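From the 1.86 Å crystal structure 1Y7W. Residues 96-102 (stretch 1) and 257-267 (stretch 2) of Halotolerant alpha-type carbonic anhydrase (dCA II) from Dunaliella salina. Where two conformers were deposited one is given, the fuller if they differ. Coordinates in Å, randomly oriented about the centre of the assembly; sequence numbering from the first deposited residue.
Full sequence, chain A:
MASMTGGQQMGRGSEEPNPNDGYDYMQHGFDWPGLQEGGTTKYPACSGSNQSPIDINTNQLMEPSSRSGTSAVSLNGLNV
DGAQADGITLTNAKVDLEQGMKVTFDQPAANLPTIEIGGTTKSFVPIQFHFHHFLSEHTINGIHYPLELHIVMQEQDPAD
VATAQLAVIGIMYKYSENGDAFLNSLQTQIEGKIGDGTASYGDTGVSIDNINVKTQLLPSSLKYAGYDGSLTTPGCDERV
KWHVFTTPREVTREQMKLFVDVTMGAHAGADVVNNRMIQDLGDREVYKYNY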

ATOM      1  N   ASP A  96      12.966  -1.843   5.041  1.00 20.85           N
ATOM      2  CA  ASP A  96      13.241  -3.161   5.610  1.00 19.65           C
ATOM      3  C   ASP A  96      13.677  -4.020   4.407  1.00 20.17           C
ATOM      4  O   ASP A  96      12.980  -4.077   3.353  1.00 17.72           O
ATOM      5  CB  ASP A  96      11.974  -3.753   6.271  1.00 18.51           C
ATOM      6  CG  ASP A  96      11.619  -3.082   7.634  1.00 20.47           C
ATOM      7  OD1 ASP A  96      12.398  -2.215   8.117  1.00 21.27           O
ATOM      8  OD2 ASP A  96      10.548  -3.453   8.202  1.00 21.19           O
ATOM      9  N   LEU A  97      14.833  -4.675   4.536  1.00 19.37           N
ATOM     10  CA  LEU A  97      15.300  -5.490   3.440  1.00 20.67           C
ATOM     11  C   LEU A  97      14.742  -6.918   3.520  1.00 19.55           C
ATOM     12  O   LEU A  97      15.452  -7.877   3.855  1.00 20.89           O
ATOM     13  CB  LEU A  97      16.840  -5.500   3.415  1.00 19.68           C
ATOM     14  CG  LEU A  97      17.435  -4.112   3.150  1.00 20.72           C
ATOM     15  CD1 LEU A  97      18.987  -4.258   2.960  1.00 18.12           C
ATOM     16  CD2 LEU A  97      16.768  -3.458   1.880  1.00 17.33           C
ATOM     17  N   GLU A  98      13.444  -7.041   3.267  1.00 18.25           N
ATOM     18  CA  GLU A  98      12.799  -8.345   3.258  1.00 18.79           C
ATOM     19  C   GLU A  98      11.540  -8.199   2.435  1.00 18.44           C
ATOM     20  O   GLU A  98      11.255  -7.128   1.863  1.00 17.92           O
ATOM     21  CB  GLU A  98      12.449  -8.810   4.689  1.00 19.36           C
ATOM     22  CG  GLU A  98      11.476  -7.882   5.435  1.00 21.17           C
ATOM     23  CD  GLU A  98      11.231  -8.341   6.889  1.00 26.87           C
ATOM     24  OE1 GLU A  98      11.843  -9.339   7.343  1.00 25.24           O
ATOM     25  OE2 GLU A  98      10.382  -7.713   7.574  1.00 28.33           O
ATOM     26  N   GLN A  99      10.791  -9.275   2.357  1.00 16.82           N
ATOM     27  CA  GLN A  99       9.532  -9.258   1.589  1.00 17.21           C
ATOM     28  C   GLN A  99       8.684  -7.985   1.842  1.00 16.90           C
ATOM     29  O   GLN A  99       8.502  -7.607   3.008  1.00 17.14           O
ATOM     30  CB  GLN A  99       8.712 -10.488   1.980  1.00 16.57           C
ATOM     31  CG  GLN A  99       7.420 -10.716   1.142  1.00 17.65           C
ATOM     32  CD  GLN A  99       6.509 -11.766   1.791  1.00 23.24           C
ATOM     33  OE1 GLN A  99       6.483 -12.938   1.396  1.00 28.53           O
ATOM     34  NE2 GLN A  99       5.777 -11.357   2.785  1.00 22.53           N
ATOM     35  N   GLY A 100       8.204  -7.331   0.762  1.00 16.17           N
ATOM     36  CA  GLY A 100       7.359  -6.149   0.887  1.00 15.68           C
ATOM     37  C   GLY A 100       8.088  -4.813   0.972  1.00 16.14           C
ATOM     38  O   GLY A 100       7.514  -3.766   0.698  1.00 18.01           O
ATOM     39  N   MET A 101       9.342  -4.867   1.373  1.00 16.97           N
ATOM     40  CA  MET A 101      10.227  -3.698   1.471  1.00 17.89           C
ATOM     41  C   MET A 101       9.609  -2.469   2.100  1.00 18.77           C
ATOM     42  O   MET A 101       9.572  -1.396   1.504  1.00 17.72           O
ATOM     43  CB  MET A 101      10.788  -3.366   0.084  1.00 19.78           C
ATOM     44  CG  MET A 101      11.722  -4.498  -0.385  1.00 24.65           C
ATOM     45  SD  MET A 101      12.802  -4.057  -1.785  1.00 28.71           S
ATOM     46  CE  MET A 101      13.668  -2.862  -0.880  1.00 25.58           C
ATOM     47  N   LYS A 102       9.088  -2.664   3.293  1.00 18.12           N
ATOM     48  CA  LYS A 102       8.423  -1.595   4.019  1.00 17.60           C
ATOM     49  C   LYS A 102       9.354  -0.411   4.241  1.00 18.97           C
ATOM     50  O   LYS A 102      10.503  -0.614   4.639  1.00 19.18           O
ATOM     51  CB  LYS A 102       8.004  -2.103   5.396  1.00 19.24           C
ATOM     52  CG  LYS A 102       7.157  -1.053   6.120  1.00 19.72           C
ATOM     53  CD  LYS A 102       6.484  -1.683   7.336  1.00 22.72           C
ATOM     54  CE  LYS A 102       7.482  -1.895   8.502  1.00 26.71           C
ATOM     55  NZ  LYS A 102       6.757  -2.287   9.821  1.00 30.88           N
TER
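Stretch 2 (257-267) KLFVDVTMGAH

How does stretch 2 lie on stretch 1? It is helical from K257 to A266, continuing a helix that begins earlier in the chain, and H267 is the first residue to leave helical phi/psi. Stretch 1 has no regular helix or strand but folds into a type II beta turn from E98 to M101, closed by M101 N to E98 O at 3.0 Å. G100 takes a phi of 88°, where a side chain would jam against the preceding carbonyl. The nearest CA atoms are those of Q99 and T263, 4.4 Å apart. The contacts run in opposite order: M101 meets L258 and F259, E98 meets A266 and H267.

What does M101, which has the most surface covered, rest on? Its CA-to-CB bond points toward the helix, and its side chain meets three residues there. M101 SD lies 4.0 Å from L258 CD2 and 3.6 Å from F259 CD2, approaching the F259 ring obliquely, while M101 CG packs 3.8 Å from V262 CG1.

Why is V262 so heavily covered? Its CA-to-CB bond also points toward the other stretch, and V262 CG1 lies 3.3 Å from both L97 C and E98 N. One turn further on, A266 CB continues this packing, 3.3 Å from L97 O and 3.7 Å from E98 CB.

Where does a polar bond join the stretches? E98 points away overall at its CA-to-CB bond, yet its extended side chain brings OE1 to H267 just beyond the helix. H267 NE2 donates to E98 OE1 at 3.2 Å with a nearly straight angle of 170°, the carboxylate oxygen lying at the ring edge. T263, by contrast, spends its hydroxyl within the helix, OG1 donating to F259 O at 2.8 Å; the same OG1 merely packs 3.4 Å from Q99 CA.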

ATOM      1  N   LYS A 257      13.820  -7.036 -10.251  1.00 20.78           N
ATOM      2  CA  LYS A 257      14.795  -7.954  -9.678  1.00 20.66           C
ATOM      3  C   LYS A 257      15.162  -7.564  -8.248  1.00 19.80           C
ATOM      4  O   LYS A 257      15.466  -8.433  -7.432  1.00 19.90           O
ATOM      5  CB  LYS A 257      16.083  -7.996 -10.541  1.00 21.50           C
ATOM      6  CG  LYS A 257      17.242  -8.826  -9.912  1.00 24.05           C
ATOM      7  CD  LYS A 257      18.234  -9.350 -10.999  1.00 26.33           C
ATOM      8  CE  LYS A 257      19.474 -10.029 -10.359  1.00 28.24           C
ATOM      9  NZ  LYS A 257      20.183  -9.061  -9.489  1.00 27.50           N
ATOM     10  N   LEU A 258      15.103  -6.270  -7.934  1.00 18.99           N
ATOM     11  CA  LEU A 258      15.433  -5.828  -6.568  1.00 19.64           C
ATOM     12  C   LEU A 258      14.547  -6.584  -5.548  1.00 18.65           C
ATOM     13  O   LEU A 258      15.031  -7.031  -4.503  1.00 19.12           O
ATOM     14  CB  LEU A 258      15.184  -4.321  -6.409  1.00 18.66           C
ATOM     15  CG  LEU A 258      15.182  -3.777  -4.951  1.00 19.36           C
ATOM     16  CD1 LEU A 258      16.630  -3.718  -4.456  1.00 22.51           C
ATOM     17  CD2 LEU A 258      14.599  -2.376  -4.892  1.00 20.67           C
ATOM     18  N   PHE A 259      13.251  -6.701  -5.852  1.00 18.16           N
ATOM     19  CA  PHE A 259      12.326  -7.375  -4.942  1.00 18.66           C
ATOM     20  C   PHE A 259      12.648  -8.838  -4.708  1.00 19.31           C
ATOM     21  O   PHE A 259      12.526  -9.338  -3.572  1.00 19.18           O
ATOM     22  CB  PHE A 259      10.873  -7.166  -5.418  1.00 18.36           C
ATOM     23  CG  PHE A 259      10.460  -5.719  -5.385  1.00 19.81           C
ATOM     24  CD1 PHE A 259      10.347  -4.970  -6.543  1.00 18.99           C
ATOM     25  CD2 PHE A 259      10.239  -5.095  -4.158  1.00 20.88           C
ATOM     26  CE1 PHE A 259      10.017  -3.627  -6.497  1.00 21.18           C
ATOM     27  CE2 PHE A 259       9.902  -3.748  -4.091  1.00 21.18           C
ATOM     28  CZ  PHE A 259       9.788  -3.010  -5.273  1.00 21.64           C
ATOM     29  N   VAL A 260      13.070  -9.538  -5.757  1.00 20.22           N
ATOM     30  CA  VAL A 260      13.457 -10.941  -5.584  1.00 22.68           C
ATOM     31  C   VAL A 260      14.740 -11.057  -4.761  1.00 21.61           C
ATOM     32  O   VAL A 260      14.849 -11.852  -3.814  1.00 21.59           O
ATOM     33  CB  VAL A 260      13.763 -11.627  -6.942  1.00 23.97           C
ATOM     34  CG1 VAL A 260      13.949 -13.121  -6.716  1.00 25.81           C
ATOM     35  CG2 VAL A 260      12.715 -11.374  -7.876  1.00 23.47           C
ATOM     36  N   ASP A 261      15.744 -10.275  -5.148  1.00 23.71           N
ATOM     37  CA  ASP A 261      17.010 -10.312  -4.435  1.00 23.57           C
ATOM     38  C   ASP A 261      16.840 -10.089  -2.915  1.00 23.53           C
ATOM     39  O   ASP A 261      17.364 -10.836  -2.091  1.00 23.01           O
ATOM     40  CB  ASP A 261      17.959  -9.273  -5.022  1.00 25.84           C
ATOM     41  CG  ASP A 261      18.492  -9.660  -6.429  1.00 28.08           C
ATOM     42  OD1 ASP A 261      19.058  -8.758  -7.068  1.00 28.88           O
ATOM     43  OD2 ASP A 261      18.340 -10.834  -6.899  1.00 29.15           O
ATOM     44  N   VAL A 262      16.100  -9.052  -2.562  1.00 21.60           N
ATOM     45  CA  VAL A 262      15.849  -8.696  -1.188  1.00 21.37           C
ATOM     46  C   VAL A 262      14.978  -9.729  -0.511  1.00 20.88           C
ATOM     47  O   VAL A 262      15.289 -10.210   0.600  1.00 20.60           O
ATOM     48  CB  VAL A 262      15.160  -7.282  -1.171  1.00 20.83           C
ATOM     49  CG1 VAL A 262      14.655  -6.909   0.251  1.00 21.95           C
ATOM     50  CG2 VAL A 262      16.205  -6.244  -1.698  1.00 21.42           C
ATOM     51  N   THR A 263      13.900 -10.134  -1.186  1.00 20.60           N
ATOM     52  CA  THR A 263      12.985 -11.073  -0.540  1.00 19.91           C
ATOM     53  C   THR A 263      13.602 -12.444  -0.256  1.00 21.18           C
ATOM     54  O   THR A 263      13.470 -12.977   0.868  1.00 20.45           O
ATOM     55  CB  THR A 263      11.653 -11.267  -1.370  1.00 20.55           C
ATOM     56  OG1 THR A 263      10.930 -10.017  -1.430  1.00 18.12           O
ATOM     57  CG2 THR A 263      10.752 -12.344  -0.707  1.00 19.36           C
ATOM     58  N   MET A 264      14.257 -13.025  -1.253  0.50 22.19           N
ATOM     59  CA  MET A 264      14.843 -14.361  -1.058  0.50 23.46           C
ATOM     60  C   MET A 264      16.153 -14.262  -0.288  0.50 23.93           C
ATOM     61  O   MET A 264      16.536 -15.200   0.416  0.50 23.32           O
ATOM     62  CB  MET A 264      15.050 -15.060  -2.403  0.50 24.54           C
ATOM     63  CG  MET A 264      13.768 -15.279  -3.175  0.50 25.57           C
ATOM     64  SD  MET A 264      12.395 -15.854  -2.172  0.50 29.98           S
ATOM     65  CE  MET A 264      13.009 -17.430  -1.618  0.50 29.22           C
ATOM     66  N   GLY A 265      16.822 -13.113  -0.403  1.00 24.16           N
ATOM     67  CA  GLY A 265      18.065 -12.910   0.322  1.00 23.76           C
ATOM     68  C   GLY A 265      17.757 -12.849   1.815  1.00 25.42           C
ATOM     69  O   GLY A 265      18.598 -13.262   2.619  1.00 24.92           O
ATOM     70  N   ALA A 266      16.570 -12.367   2.201  1.00 22.93           N
ATOM     71  CA  ALA A 266      16.211 -12.284   3.616  1.00 25.28           C
ATOM     72  C   ALA A 266      15.724 -13.587   4.231  1.00 26.74           C
ATOM     73  O   ALA A 266      16.063 -13.888   5.371  1.00 25.93           O
ATOM     74  CB  ALA A 266      15.149 -11.209   3.861  1.00 23.77           C
ATOM     75  N   HIS A 267      14.901 -14.323   3.490  1.00 27.00           N
ATOM     76  CA  HIS A 267      14.338 -15.588   3.958  1.00 29.51           C
ATOM     77  C   HIS A 267      14.214 -16.490   2.725  1.00 30.31           C
ATOM     78  O   HIS A 267      13.430 -16.219   1.812  1.00 28.07           O
ATOM     79  CB  HIS A 267      12.912 -15.398   4.565  1.00 31.67           C
ATOM     80  CG  HIS A 267      12.794 -14.289   5.571  1.00 34.77           C
ATOM     81  ND1 HIS A 267      13.010 -14.477   6.926  1.00 37.40           N
ATOM     82  CD2 HIS A 267      12.540 -12.966   5.413  1.00 34.08           C
ATOM     83  CE1 HIS A 267      12.906 -13.317   7.555  1.00 37.00           C
ATOM     84  NE2 HIS A 267      12.625 -12.386   6.658  1.00 38.56           N
TER